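Local atomic coordinates of HcgC (Methanococcus maripaludis S2, PDB entry 5O4J), a protein that catalyses an S-adenosylmethionine-dependent C-methylation of a pyridinol, probably as a step in the biosynthesis of the FeGP cofactor of [Fe]-hydrogenase. Residues D20-V25 with T179-I184; Q44-G49 with T102-D107; A50-S55 with S175-L180. All coordinates share one frame; numbering follows the deposited sequence. Where two conformers were deposited one is given.

Contact 1 of 3, residues D20-V25 with T179-I184; sequences DIVSDV and TLVVDI. With PJL ((3~{E})-3-[(~{E})-3-oxidanylprop-2-enoyl]iminopropanoic acid), chain H.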
ATOM      1  N   ASP A  20      -4.942  24.032   7.118  1.00 16.93           N
ATOM      2  CA  ASP A  20      -4.029  23.772   8.226  1.00 18.54           C
ATOM      3  C   ASP A  20      -2.827  22.958   7.772  1.00 20.21           C
ATOM      4  O   ASP A  20      -1.710  23.171   8.252  1.00 21.16           O
ATOM      5  CB  ASP A  20      -4.760  23.041   9.360  1.00 19.90           C
ATOM      6  CG  ASP A  20      -5.904  23.842   9.943  1.00 22.80           C
ATOM      7  OD1 ASP A  20      -5.790  25.079  10.054  1.00 27.94           O
ATOM      8  OD2 ASP A  20      -6.935  23.228  10.305  1.00 22.90           O
ATOM      9  N   ILE A  21      -3.049  21.990   6.880  1.00 19.63           N
ATOM     10  CA  ILE A  21      -1.950  21.211   6.319  1.00 18.36           C
ATOM     11  C   ILE A  21      -1.090  22.088   5.424  1.00 18.24           C
ATOM     12  O   ILE A  21       0.143  22.012   5.454  1.00 19.42           O
ATOM     13  CB  ILE A  21      -2.501  19.992   5.555  1.00 16.75           C
ATOM     14  CG1 ILE A  21      -3.492  19.218   6.426  1.00 17.28           C
ATOM     15  CG2 ILE A  21      -1.358  19.096   5.107  1.00 17.32           C
ATOM     16  CD1 ILE A  21      -4.138  18.022   5.744  1.00 18.52           C
ATOM     17  N   VAL A  22      -1.726  22.911   4.590  1.00 17.04           N
ATOM     18  CA  VAL A  22      -0.978  23.873   3.782  1.00 17.43           C
ATOM     19  C   VAL A  22      -0.095  24.719   4.686  1.00 18.96           C
ATOM     20  O   VAL A  22       1.121  24.853   4.467  1.00 19.47           O
ATOM     21  CB  VAL A  22      -1.949  24.745   2.968  1.00 17.92           C
ATOM     22  CG1 VAL A  22      -1.197  25.879   2.244  1.00 17.31           C
ATOM     23  CG2 VAL A  22      -2.717  23.893   1.980  1.00 20.20           C
ATOM     24  N   SER A  23      -0.701  25.288   5.732  1.00 18.77           N
ATOM     25  CA  SER A  23       0.024  26.159   6.651  0.73 21.96           C
ATOM     26  C   SER A  23       1.248  25.461   7.228  1.00 19.83           C
ATOM     27  O   SER A  23       2.347  26.027   7.256  1.00 19.60           O
ATOM     28  CB  SER A  23      -0.915  26.611   7.774  0.73 27.06           C
ATOM     29  OG  SER A  23      -0.253  27.467   8.685  0.73 29.66           O
ATOM     30  N   ASP A  24       1.074  24.228   7.710  1.00 20.45           N
ATOM     31  CA  ASP A  24       2.197  23.516   8.318  1.00 20.30           C
ATOM     32  C   ASP A  24       3.322  23.305   7.310  1.00 17.38           C
ATOM     33  O   ASP A  24       4.496  23.518   7.630  1.00 19.15           O
ATOM     34  CB  ASP A  24       1.731  22.180   8.895  1.00 36.41           C
ATOM     35  CG  ASP A  24       0.783  22.348  10.075  1.00 67.89           C
ATOM     36  OD1 ASP A  24       0.740  23.455  10.655  1.00 79.40           O
ATOM     37  OD2 ASP A  24       0.079  21.375  10.421  1.00 77.80           O
ATOM     38  N   VAL A  25       2.984  22.938   6.073  1.00 18.80           N
ATOM     39  CA  VAL A  25       4.010  22.712   5.056  1.00 17.60           C
ATOM     40  C   VAL A  25       4.715  24.015   4.700  1.00 20.03           C
ATOM     41  O   VAL A  25       5.948  24.066   4.636  1.00 20.35           O
ATOM     42  CB  VAL A  25       3.410  22.050   3.804  1.00 17.58           C
ATOM     43  CG1 VAL A  25       4.423  22.048   2.663  1.00 18.98           C
ATOM     44  CG2 VAL A  25       2.953  20.630   4.135  1.00 18.78           C
ATOM     45  N   THR A 179       1.178  19.058  -3.847  1.00 16.93           N
ATOM     46  CA  THR A 179       1.468  17.623  -3.918  1.00 15.90           C
ATOM     47  C   THR A 179       1.569  17.015  -2.523  1.00 15.38           C
ATOM     48  O   THR A 179       1.000  15.948  -2.245  1.00 15.71           O
ATOM     49  CB  THR A 179       2.780  17.372  -4.676  1.00 16.91           C
ATOM     50  OG1 THR A 179       2.675  17.812  -6.031  1.00 18.86           O
ATOM     51  CG2 THR A 179       3.165  15.890  -4.667  1.00 16.81           C
ATOM     52  N   LEU A 180       2.318  17.674  -1.647  1.00 14.89           N
ATOM     53  CA  LEU A 180       2.524  17.152  -0.304  1.00 13.97           C
ATOM     54  C   LEU A 180       1.216  17.095   0.472  1.00 13.66           C
ATOM     55  O   LEU A 180       0.956  16.119   1.183  1.00 14.99           O
ATOM     56  CB  LEU A 180       3.553  18.000   0.432  1.00 15.44           C
ATOM     57  CG  LEU A 180       4.965  17.929  -0.147  1.00 18.21           C
ATOM     58  CD1 LEU A 180       5.828  19.033   0.442  1.00 20.57           C
ATOM     59  CD2 LEU A 180       5.568  16.556   0.098  1.00 19.76           C
ATOM     60  N   VAL A 181       0.381  18.129   0.344  1.00 14.99           N
ATOM     61  CA  VAL A 181      -0.913  18.146   1.029  1.00 14.48           C
ATOM     62  C   VAL A 181      -1.782  16.989   0.545  1.00 14.27           C
ATOM     63  O   VAL A 181      -2.379  16.257   1.344  1.00 14.24           O
ATOM     64  CB  VAL A 181      -1.601  19.507   0.821  1.00 18.17           C
ATOM     65  CG1 VAL A 181      -3.063  19.476   1.260  1.00 20.23           C
ATOM     66  CG2 VAL A 181      -0.836  20.605   1.553  1.00 21.63           C
ATOM     67  N   VAL A 182      -1.856  16.805  -0.772  1.00 15.62           N
ATOM     68  CA  VAL A 182      -2.626  15.705  -1.349  1.00 16.75           C
ATOM     69  C   VAL A 182      -2.131  14.372  -0.805  1.00 17.20           C
ATOM     70  O   VAL A 182      -2.912  13.524  -0.369  1.00 16.29           O
ATOM     71  CB  VAL A 182      -2.533  15.755  -2.888  1.00 16.25           C
ATOM     72  CG1 VAL A 182      -3.084  14.476  -3.517  1.00 18.32           C
ATOM     73  CG2 VAL A 182      -3.274  16.975  -3.410  1.00 17.37           C
ATOM     74  N   ASP A 183      -0.821  14.168  -0.823  1.00 15.11           N
ATOM     75  CA  ASP A 183      -0.280  12.877  -0.419  1.00 15.50           C
ATOM     76  C   ASP A 183      -0.454  12.638   1.080  1.00 14.74           C
ATOM     77  O   ASP A 183      -0.697  11.506   1.508  1.00 15.32           O
ATOM     78  CB  ASP A 183       1.184  12.794  -0.828  1.00 16.80           C
ATOM     79  CG  ASP A 183       1.366  12.660  -2.320  1.00 19.91           C
ATOM     80  OD1 ASP A 183       0.382  12.401  -3.054  1.00 21.05           O
ATOM     81  OD2 ASP A 183       2.521  12.806  -2.770  1.00 17.89           O
ATOM     82  N   ILE A 184      -0.309  13.687   1.893  1.00 14.91           N
ATOM     83  CA  ILE A 184      -0.598  13.587   3.319  1.00 17.13           C
ATOM     84  C   ILE A 184      -2.023  13.101   3.525  1.00 16.12           C
ATOM     85  O   ILE A 184      -2.288  12.193   4.325  1.00 17.15           O
ATOM     86  CB  ILE A 184      -0.363  14.946   4.005  1.00 17.54           C
ATOM     87  CG1 ILE A 184       1.132  15.229   4.113  1.00 16.28           C
ATOM     88  CG2 ILE A 184      -1.010  14.993   5.400  1.00 18.33           C
ATOM     89  CD1 ILE A 184       1.455  16.690   4.394  1.00 18.34           C
TER
HETATM   90  O14 PJL H 304       2.204  22.464  -7.058  1.00 26.81           O
HETATM   91  C12 PJL H 304       2.551  21.243  -7.024  1.00 30.36           C
HETATM   92  O13 PJL H 304       2.598  20.556  -5.985  1.00 20.55           O
HETATM   93  C10 PJL H 304       2.954  20.483  -8.270  1.00 38.17           C
HETATM   94  C4  PJL H 304       3.702  21.326  -9.267  1.00 44.17           C
HETATM   95  N5  PJL H 304       3.100  22.050 -10.104  1.00 42.81           N
HETATM   96  C6  PJL H 304       3.731  22.804 -11.026  1.00 44.19           C
HETATM   97  O8  PJL H 304       3.199  23.069 -12.094  1.00 38.58           O
HETATM   98  C7  PJL H 304       5.098  23.333 -10.794  1.00 44.05           C
HETATM   99  C2  PJL H 304       5.768  23.063  -9.678  1.00 38.58           C
HETATM  100  O1  PJL H 304       6.982  23.502  -9.439  1.00 29.26           O
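One short helical segment does two unlike jobs here: T179-I184 offers methyl groups to D20-V25, while Thr179 at its start grips a bound ligand. Thr179 N donates to the carboxyl oxygen O13 of PJL at 3.0 Å, and Thr179 OG1, lying beside its own backbone N, donates to O13 at 2.7 Å. A single oxygen thus takes two bonds from one residue, close to the N-terminal end of helix 177-193, where the helix dipole would probably favour a negative charge. Against helix 18-37 all the side-chain contacts of the segment are between apolar groups. In this Rossmann-like chain the axes of segments 20-25 and 179-184 pass 9.6 Å apart, with 126° between their N-to-C directions. Ile21 CG2, anti to its backbone N, meets Ile184 CD1 tip to tip at 3.8 Å. Ile21 CG2 also lies 3.9 Å from Val181 CG2, which receives Val22 CG2 obliquely at 3.8 Å. One turn after Ile21, Val25 divides its branches: its CG1 goes to Leu180 CD1 at 4.0 Å, and its CG2 faces Ile184 CD1 at 4.2 Å. Ile250 of helix 239-251 packs on both Ile21 and Ile184, and Tyr200 of the second subunit packs on Thr179.

Contact 2 of 3, residues Q44-G49 with T102-D107; sequences QAIVFG and TSINPD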
ATOM      1  N   GLN A  44      16.861  44.163  -0.225  1.00 33.59           N
ATOM      2  CA  GLN A  44      15.778  43.893  -1.161  1.00 32.34           C
ATOM      3  C   GLN A  44      15.757  42.417  -1.521  1.00 32.14           C
ATOM      4  O   GLN A  44      16.714  41.899  -2.105  1.00 29.57           O
ATOM      5  CB  GLN A  44      15.936  44.744  -2.415  1.00 32.70           C
ATOM      6  CG  GLN A  44      14.836  44.543  -3.437  1.00 31.98           C
ATOM      7  CD  GLN A  44      15.085  45.331  -4.697  1.00 37.31           C
ATOM      8  OE1 GLN A  44      15.904  44.947  -5.527  1.00 40.10           O
ATOM      9  NE2 GLN A  44      14.398  46.457  -4.834  1.00 40.57           N
ATOM     10  N   ALA A  45      14.658  41.752  -1.191  1.00 31.31           N
ATOM     11  CA  ALA A  45      14.454  40.356  -1.534  1.00 28.18           C
ATOM     12  C   ALA A  45      13.412  40.265  -2.634  1.00 27.37           C
ATOM     13  O   ALA A  45      12.377  40.935  -2.573  1.00 31.27           O
ATOM     14  CB  ALA A  45      14.002  39.546  -0.319  1.00 31.12           C
ATOM     15  N   ILE A  46      13.691  39.449  -3.644  1.00 25.92           N
ATOM     16  CA  ILE A  46      12.732  39.155  -4.702  1.00 26.56           C
ATOM     17  C   ILE A  46      12.432  37.665  -4.667  1.00 27.33           C
ATOM     18  O   ILE A  46      13.350  36.836  -4.701  1.00 26.46           O
ATOM     19  CB  ILE A  46      13.245  39.596  -6.083  1.00 31.88           C
ATOM     20  CG1 ILE A  46      13.300  41.126  -6.115  1.00 37.51           C
ATOM     21  CG2 ILE A  46      12.336  39.053  -7.194  1.00 32.55           C
ATOM     22  CD1 ILE A  46      13.574  41.742  -7.471  1.00 42.48           C
ATOM     23  N   VAL A  47      11.148  37.335  -4.574  1.00 27.37           N
ATOM     24  CA  VAL A  47      10.666  35.963  -4.513  1.00 25.09           C
ATOM     25  C   VAL A  47       9.831  35.715  -5.760  1.00 28.13           C
ATOM     26  O   VAL A  47       8.839  36.419  -5.996  1.00 30.86           O
ATOM     27  CB  VAL A  47       9.838  35.718  -3.243  1.00 25.37           C
ATOM     28  CG1 VAL A  47       9.310  34.287  -3.205  1.00 28.01           C
ATOM     29  CG2 VAL A  47      10.663  36.040  -2.008  1.00 26.55           C
ATOM     30  N   PHE A  48      10.230  34.722  -6.556  1.00 23.58           N
ATOM     31  CA  PHE A  48       9.481  34.325  -7.744  1.00 23.82           C
ATOM     32  C   PHE A  48       8.536  33.185  -7.386  1.00 22.96           C
ATOM     33  O   PHE A  48       8.970  32.153  -6.859  1.00 22.59           O
ATOM     34  CB  PHE A  48      10.419  33.890  -8.873  1.00 23.99           C
ATOM     35  CG  PHE A  48      11.240  35.001  -9.449  1.00 27.30           C
ATOM     36  CD1 PHE A  48      10.751  35.783 -10.477  1.00 26.07           C
ATOM     37  CD2 PHE A  48      12.515  35.251  -8.970  1.00 28.52           C
ATOM     38  CE1 PHE A  48      11.507  36.808 -11.010  1.00 27.53           C
ATOM     39  CE2 PHE A  48      13.276  36.272  -9.504  1.00 27.83           C
ATOM     40  CZ  PHE A  48      12.775  37.046 -10.524  1.00 28.20           C
ATOM     41  N   GLY A  49       7.246  33.372  -7.673  1.00 22.09           N
ATOM     42  CA  GLY A  49       6.249  32.343  -7.458  1.00 19.98           C
ATOM     43  C   GLY A  49       5.419  32.574  -6.212  1.00 20.39           C
ATOM     44  O   GLY A  49       5.837  32.228  -5.107  1.00 20.91           O
ATOM     45  N   THR A 102      16.621  51.790 -11.819  1.00106.27           N
ATOM     46  CA  THR A 102      17.628  51.219 -10.941  1.00122.53           C
ATOM     47  C   THR A 102      17.018  50.631  -9.677  1.00116.85           C
ATOM     48  O   THR A 102      17.759  50.155  -8.809  1.00129.27           O
ATOM     49  CB  THR A 102      18.668  52.286 -10.573  1.00128.00           C
ATOM     50  OG1 THR A 102      18.026  53.370  -9.893  1.00132.16           O
ATOM     51  CG2 THR A 102      19.346  52.817 -11.833  1.00123.94           C
ATOM     52  N   SER A 103      15.689  50.654  -9.551  1.00 82.50           N
ATOM     53  CA  SER A 103      15.026  50.258  -8.315  1.00 65.48           C
ATOM     54  C   SER A 103      15.109  48.763  -8.031  1.00 54.34           C
ATOM     55  O   SER A 103      14.848  48.357  -6.894  1.00 52.73           O
ATOM     56  CB  SER A 103      13.556  50.672  -8.371  1.00 62.70           C
ATOM     57  OG  SER A 103      12.879  49.957  -9.393  1.00 59.46           O
ATOM     58  N   ILE A 104      15.446  47.937  -9.018  1.00 47.84           N
ATOM     59  CA  ILE A 104      15.493  46.488  -8.842  1.00 43.93           C
ATOM     60  C   ILE A 104      16.955  46.061  -8.833  1.00 41.16           C
ATOM     61  O   ILE A 104      17.627  46.075  -9.870  1.00 43.25           O
ATOM     62  CB  ILE A 104      14.697  45.750  -9.927  1.00 39.64           C
ATOM     63  CG1 ILE A 104      13.205  46.102  -9.819  1.00 42.91           C
ATOM     64  CG2 ILE A 104      14.913  44.237  -9.826  1.00 36.22           C
ATOM     65  CD1 ILE A 104      12.577  45.802  -8.458  1.00 45.67           C
ATOM     66  N   ASN A 105      17.441  45.675  -7.661  1.00 39.49           N
ATOM     67  CA  ASN A 105      18.802  45.185  -7.492  1.00 38.68           C
ATOM     68  C   ASN A 105      18.840  44.330  -6.234  1.00 35.07           C
ATOM     69  O   ASN A 105      19.465  44.713  -5.236  1.00 37.32           O
ATOM     70  CB  ASN A 105      19.800  46.340  -7.388  1.00 45.13           C
ATOM     71  CG  ASN A 105      21.236  45.863  -7.377  1.00 51.52           C
ATOM     72  OD1 ASN A 105      21.543  44.781  -7.875  1.00 48.28           O
ATOM     73  ND2 ASN A 105      22.123  46.661  -6.794  1.00 61.75           N
ATOM     74  N   PRO A 106      18.180  43.175  -6.239  1.00 33.28           N
ATOM     75  CA  PRO A 106      18.020  42.411  -4.996  1.00 31.28           C
ATOM     76  C   PRO A 106      19.331  41.803  -4.524  1.00 32.21           C
ATOM     77  O   PRO A 106      20.156  41.356  -5.325  1.00 33.54           O
ATOM     78  CB  PRO A 106      17.014  41.324  -5.382  1.00 29.33           C
ATOM     79  CG  PRO A 106      17.221  41.138  -6.848  1.00 31.77           C
ATOM     80  CD  PRO A 106      17.542  42.506  -7.386  1.00 34.69           C
ATOM     81  N   ASP A 107      19.522  41.795  -3.204  1.00 29.55           N
ATOM     82  CA  ASP A 107      20.616  41.039  -2.616  1.00 29.44           C
ATOM     83  C   ASP A 107      20.172  39.666  -2.125  1.00 27.70           C
ATOM     84  O   ASP A 107      21.021  38.866  -1.719  1.00 28.39           O
ATOM     85  CB  ASP A 107      21.295  41.844  -1.488  1.00 33.09           C
ATOM     86  CG  ASP A 107      20.315  42.469  -0.510  1.00 36.56           C
ATOM     87  OD1 ASP A 107      19.089  42.360  -0.701  1.00 36.89           O
ATOM     88  OD2 ASP A 107      20.796  43.116   0.442  1.00 36.29           O
TER
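The tight part of this contact is Gln44, whose side chain reads the backbone of the T102-D107 loop much as a neighbouring strand would. It runs out extended, CG anti to the backbone N (chi1 -179°), and sets its amide against two peptide groups. Gln44 NE2 donates to Ser103 O at 2.8 Å, nearly straight at 169° and within 7° of the amide plane. Gln44 OE1 accepts Asn105 N at 2.7 Å, in the carbonyl plane. The rotation of the amide is therefore fixed from both ends, and Glu67 OE2 takes a further bond from NE2. At the backbone end, Asp107 OD1 accepts Gln44 N at 2.9 Å through its syn lone pair, while OD2 takes Lys43 N, so one carboxylate holds two successive amides. To do so the Asp107 CG sits in the crowded position between backbone N and carbonyl carbon, and Asp107 OD1 comes within 2.8 Å of Gln44 O, a close approach of two acceptors. The return bond from Asp107 N to Gln44 O is weak.

Strand 42-48 lies between strands 65-72 and 108-111, an interior strand of a mixed seven-stranded sheet whose first six strands are parallel and follow the 3-2-1-4-5-6 order of a Rossmann fold, and the loop leads into 108-111. Two residues along the strand from Gln44, Ile46 packs the apolar side: its CD1 lies 3.7 Å from Ile104 CG2, the two side chains crossing at about a right angle, and 3.7 Å from Pro106 CG. Phe126 backs the proline, and Leu94 and Leu98 of helix 91-99 back Ile104.

The outer side is looser. Ser103 and Asn105 lend mainly backbone atoms and are exposed to solvent, the Asn105 CB pointing away from the strand, and Thr102 beyond them is poorly ordered.

Contact 3 of 3, residues A50-S55 with S175-L180; sequences AYLSGS and SGTMTL. With SAH (S-adenosyl-L-homocysteine), chain E; PJL ((3~{E})-3-[(~{E})-3-oxidanylprop-2-enoyl]iminopropanoic acid), chain H.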
ATOM      1  N   ALA A  50       4.243  33.175  -6.385  1.00 21.16           N
ATOM      2  CA  ALA A  50       3.390  33.509  -5.245  1.00 22.60           C
ATOM      3  C   ALA A  50       2.661  32.282  -4.714  1.00 24.46           C
ATOM      4  O   ALA A  50       2.480  32.134  -3.502  1.00 23.82           O
ATOM      5  CB  ALA A  50       2.390  34.594  -5.641  1.00 24.43           C
ATOM      6  N   TYR A  51       2.227  31.401  -5.608  1.00 21.49           N
ATOM      7  CA  TYR A  51       1.507  30.199  -5.227  1.00 20.65           C
ATOM      8  C   TYR A  51       2.498  29.047  -5.073  1.00 20.94           C
ATOM      9  O   TYR A  51       3.440  28.969  -5.869  1.00 20.41           O
ATOM     10  CB  TYR A  51       0.454  29.886  -6.288  1.00 19.55           C
ATOM     11  CG  TYR A  51      -0.161  28.507  -6.210  1.00 17.92           C
ATOM     12  CD1 TYR A  51       0.474  27.418  -6.775  1.00 18.78           C
ATOM     13  CD2 TYR A  51      -1.395  28.308  -5.609  1.00 18.60           C
ATOM     14  CE1 TYR A  51      -0.077  26.164  -6.723  1.00 22.48           C
ATOM     15  CE2 TYR A  51      -1.965  27.055  -5.563  1.00 18.26           C
ATOM     16  CZ  TYR A  51      -1.302  25.983  -6.117  1.00 20.53           C
ATOM     17  OH  TYR A  51      -1.879  24.725  -6.065  1.00 22.47           O
ATOM     18  N   LEU A  52       2.353  28.165  -4.076  1.00 17.98           N
ATOM     19  CA  LEU A  52       1.393  28.236  -2.970  1.00 18.93           C
ATOM     20  C   LEU A  52       2.100  28.689  -1.684  1.00 18.48           C
ATOM     21  O   LEU A  52       1.502  29.351  -0.847  1.00 20.92           O
ATOM     22  CB  LEU A  52       0.735  26.873  -2.776  1.00 19.48           C
ATOM     23  CG  LEU A  52      -0.261  26.686  -1.641  1.00 19.88           C
ATOM     24  CD1 LEU A  52      -1.313  27.792  -1.622  1.00 19.89           C
ATOM     25  CD2 LEU A  52      -0.935  25.315  -1.747  1.00 20.86           C
ATOM     26  N   SER A  53       3.371  28.325  -1.521  1.00 18.15           N
ATOM     27  CA  SER A  53       4.119  28.715  -0.325  1.00 19.01           C
ATOM     28  C   SER A  53       4.758  30.091  -0.440  1.00 22.04           C
ATOM     29  O   SER A  53       5.209  30.634   0.580  1.00 21.31           O
ATOM     30  CB  SER A  53       5.213  27.688   0.003  1.00 22.06           C
ATOM     31  OG  SER A  53       5.287  26.644  -0.947  1.00 30.45           O
ATOM     32  N   GLY A  54       4.844  30.649  -1.652  1.00 22.95           N
ATOM     33  CA  GLY A  54       5.538  31.914  -1.836  1.00 23.41           C
ATOM     34  C   GLY A  54       4.989  33.043  -0.982  1.00 24.70           C
ATOM     35  O   GLY A  54       5.748  33.845  -0.438  1.00 25.00           O
ATOM     36  N   SER A  55       3.663  33.143  -0.887  1.00 23.29           N
ATOM     37  CA  SER A  55       3.039  34.229  -0.141  1.00 27.26           C
ATOM     38  C   SER A  55       3.558  34.282   1.295  1.00 29.14           C
ATOM     39  O   SER A  55       3.978  35.342   1.785  1.00 29.13           O
ATOM     40  CB  SER A  55       1.512  34.069  -0.183  1.00 28.43           C
ATOM     41  OG  SER A  55       0.879  35.071   0.576  1.00 40.20           O
ATOM     42  N   SER A 175       8.037  18.142  -4.416  1.00 16.26           N
ATOM     43  CA  SER A 175       8.122  18.905  -3.181  1.00 16.22           C
ATOM     44  C   SER A 175       7.091  20.014  -3.116  1.00 17.53           C
ATOM     45  O   SER A 175       7.137  20.828  -2.181  1.00 18.56           O
ATOM     46  CB  SER A 175       9.509  19.528  -3.081  1.00 15.33           C
ATOM     47  OG  SER A 175       9.709  20.338  -4.223  1.00 18.92           O
ATOM     48  N   GLY A 176       6.227  20.113  -4.123  1.00 16.72           N
ATOM     49  CA  GLY A 176       5.253  21.191  -4.144  1.00 18.58           C
ATOM     50  C   GLY A 176       4.311  21.093  -2.958  1.00 15.68           C
ATOM     51  O   GLY A 176       3.930  20.003  -2.525  1.00 15.32           O
ATOM     52  N   THR A 177       3.929  22.255  -2.427  1.00 15.12           N
ATOM     53  CA  THR A 177       3.014  22.280  -1.287  1.00 16.01           C
ATOM     54  C   THR A 177       1.738  21.498  -1.586  1.00 17.19           C
ATOM     55  O   THR A 177       1.306  20.677  -0.775  1.00 17.13           O
ATOM     56  CB  THR A 177       2.710  23.726  -0.910  1.00 18.62           C
ATOM     57  OG1 THR A 177       3.952  24.402  -0.649  1.00 20.47           O
ATOM     58  CG2 THR A 177       1.837  23.816   0.330  1.00 19.48           C
ATOM     59  N   MET A 178       1.130  21.734  -2.756  1.00 17.28           N
ATOM     60  CA  MET A 178      -0.094  21.027  -3.125  1.00 18.42           C
ATOM     61  C   MET A 178       0.121  19.515  -3.162  1.00 16.61           C
ATOM     62  O   MET A 178      -0.687  18.756  -2.619  1.00 15.61           O
ATOM     63  CB  MET A 178      -0.592  21.520  -4.484  1.00 18.79           C
ATOM     64  CG  MET A 178      -1.884  20.849  -4.973  1.00 18.02           C
ATOM     65  SD  MET A 178      -3.286  20.971  -3.864  1.00 19.31           S
ATOM     66  CE  MET A 178      -3.402  22.745  -3.640  1.00 21.96           C
ATOM     67  N   THR A 179       1.178  19.058  -3.847  1.00 16.93           N
ATOM     68  CA  THR A 179       1.468  17.623  -3.918  1.00 15.90           C
ATOM     69  C   THR A 179       1.569  17.015  -2.523  1.00 15.38           C
ATOM     70  O   THR A 179       1.000  15.948  -2.245  1.00 15.71           O
ATOM     71  CB  THR A 179       2.780  17.372  -4.676  1.00 16.91           C
ATOM     72  OG1 THR A 179       2.675  17.812  -6.031  1.00 18.86           O
ATOM     73  CG2 THR A 179       3.165  15.890  -4.667  1.00 16.81           C
ATOM     74  N   LEU A 180       2.318  17.674  -1.647  1.00 14.89           N
ATOM     75  CA  LEU A 180       2.524  17.152  -0.304  1.00 13.97           C
ATOM     76  C   LEU A 180       1.216  17.095   0.472  1.00 13.66           C
ATOM     77  O   LEU A 180       0.956  16.119   1.183  1.00 14.99           O
ATOM     78  CB  LEU A 180       3.553  18.000   0.432  1.00 15.44           C
ATOM     79  CG  LEU A 180       4.965  17.929  -0.147  1.00 18.21           C
ATOM     80  CD1 LEU A 180       5.828  19.033   0.442  1.00 20.57           C
ATOM     81  CD2 LEU A 180       5.568  16.556   0.098  1.00 19.76           C
TER
HETATM   82  N   SAH E 301       6.919  25.117  -5.510  1.00 71.85           N
HETATM   83  CA  SAH E 301       5.675  25.870  -5.170  1.00 46.63           C
HETATM   84  CB  SAH E 301       4.691  25.781  -6.335  1.00 32.27           C
HETATM   85  CG  SAH E 301       5.075  26.729  -7.469  1.00 24.54           C
HETATM   86  SD  SAH E 301       3.863  26.741  -8.766  1.00 20.90           S
HETATM   87  C   SAH E 301       5.010  25.325  -3.939  1.00 32.69           C
HETATM   88  O   SAH E 301       3.936  25.850  -3.554  1.00 20.96           O
HETATM   89  OXT SAH E 301       5.549  24.368  -3.369  1.00 40.22           O
HETATM   90  C5' SAH E 301       4.524  27.968  -9.855  1.00 19.35           C
HETATM   91  C4' SAH E 301       4.247  29.395  -9.393  1.00 19.11           C
HETATM   92  O4' SAH E 301       5.193  30.266 -10.025  1.00 21.19           O
HETATM   93  C3' SAH E 301       2.881  29.872  -9.846  1.00 16.70           C
HETATM   94  O3' SAH E 301       2.357  30.868  -8.953  1.00 21.24           O
HETATM   95  C2' SAH E 301       3.195  30.443 -11.208  1.00 18.34           C
HETATM   96  O2' SAH E 301       2.222  31.369 -11.703  1.00 20.73           O
HETATM   97  C1' SAH E 301       4.524  31.117 -10.960  1.00 19.13           C
HETATM   98  N9  SAH E 301       5.385  31.208 -12.149  1.00 19.73           N
HETATM   99  C8  SAH E 301       5.550  30.267 -13.106  1.00 20.04           C
HETATM  100  N7  SAH E 301       6.454  30.702 -14.021  1.00 23.17           N
HETATM  101  C5  SAH E 301       6.876  31.918 -13.622  1.00 22.06           C
HETATM  102  C6  SAH E 301       7.830  32.927 -14.120  1.00 25.84           C
HETATM  103  N6  SAH E 301       8.521  32.703 -15.261  1.00 29.56           N
HETATM  104  N1  SAH E 301       7.973  34.061 -13.406  1.00 25.34           N
HETATM  105  C2  SAH E 301       7.299  34.289 -12.268  1.00 29.62           C
HETATM  106  N3  SAH E 301       6.411  33.421 -11.755  1.00 26.19           N
HETATM  107  C4  SAH E 301       6.173  32.245 -12.386  1.00 20.65           C
HETATM  108  O14 PJL H 304       2.204  22.464  -7.058  1.00 26.81           O
HETATM  109  C12 PJL H 304       2.551  21.243  -7.024  1.00 30.36           C
HETATM  110  O13 PJL H 304       2.598  20.556  -5.985  1.00 20.55           O
HETATM  111  C10 PJL H 304       2.954  20.483  -8.270  1.00 38.17           C
HETATM  112  C4  PJL H 304       3.702  21.326  -9.267  1.00 44.17           C
HETATM  113  N5  PJL H 304       3.100  22.050 -10.104  1.00 42.81           N
HETATM  114  C6  PJL H 304       3.731  22.804 -11.026  1.00 44.19           C
HETATM  115  O8  PJL H 304       3.199  23.069 -12.094  1.00 38.58           O
HETATM  116  C7  PJL H 304       5.098  23.333 -10.794  1.00 44.05           C
HETATM  117  C2  PJL H 304       5.768  23.063  -9.678  1.00 38.58           C
HETATM  118  O1  PJL H 304       6.982  23.502  -9.439  1.00 29.26           O
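At the start of A50-S55, Ala50 N is held by Asp72 OD2. Tyr51 follows, with CG anti to its backbone N; its ring presents an edge to the sulphur SD of SAH, and its OH touches Met178 CE at 3.5 Å. A cis peptide leads into Leu52, whose CB sits over the centre of the Tyr51 ring, 3.7 Å above its plane. Leu52 CD2 meets Thr177 CG2 at 3.8 Å, the side chains crossing at about a right angle, and Leu52 N donates to SAH O at 2.9 Å. Ser53 N adds a longer bond to the same oxygen. Its side chain is nearly eclipsed (chi1 3°), which brings Ser53 OG within 2.6 Å of Thr177 OG1, a hydrogen bond that either hydroxyl could donate. Thr177 OG1 is also hydrogen-bonded to Lys29 NZ. Thr177 N, first in helix 177-193 after the N-cap Gly176, gives SAH OXT a bond of 2.8 Å. An alanine at Thr177 would lose the hydroxyl joining Ser53 to Lys29 and the methyl against Leu52, and would probably loosen this side of the pocket. Backbone amides of Leu52, Ser53 and Thr177 thus share the SAH carboxylate, whose charge the helix dipole and nearby Lys29 would probably stabilise.

Contacts 1 and 3 are neighbours, their centres 9 Å apart, and both use the first turns of helix 177-193. Val25 CG1 lies 3.9 Å from Thr177 CG2, and Val22 CG1 lies 4.0 Å from Leu52 CD2, so the apolar packing of helix 18-37 runs straight on into the wall of the SAH site. Both also touch PJL and the second subunit. Contact 2 is remote: its centre is 28 Å from that of contact 1 and 20 Å from that of contact 3. Yet Q44-G49 runs directly into A50-S55, with Gly49 touching SAH, while the nearest atoms of the Ile46 side chain and SAH are about 9 Å apart.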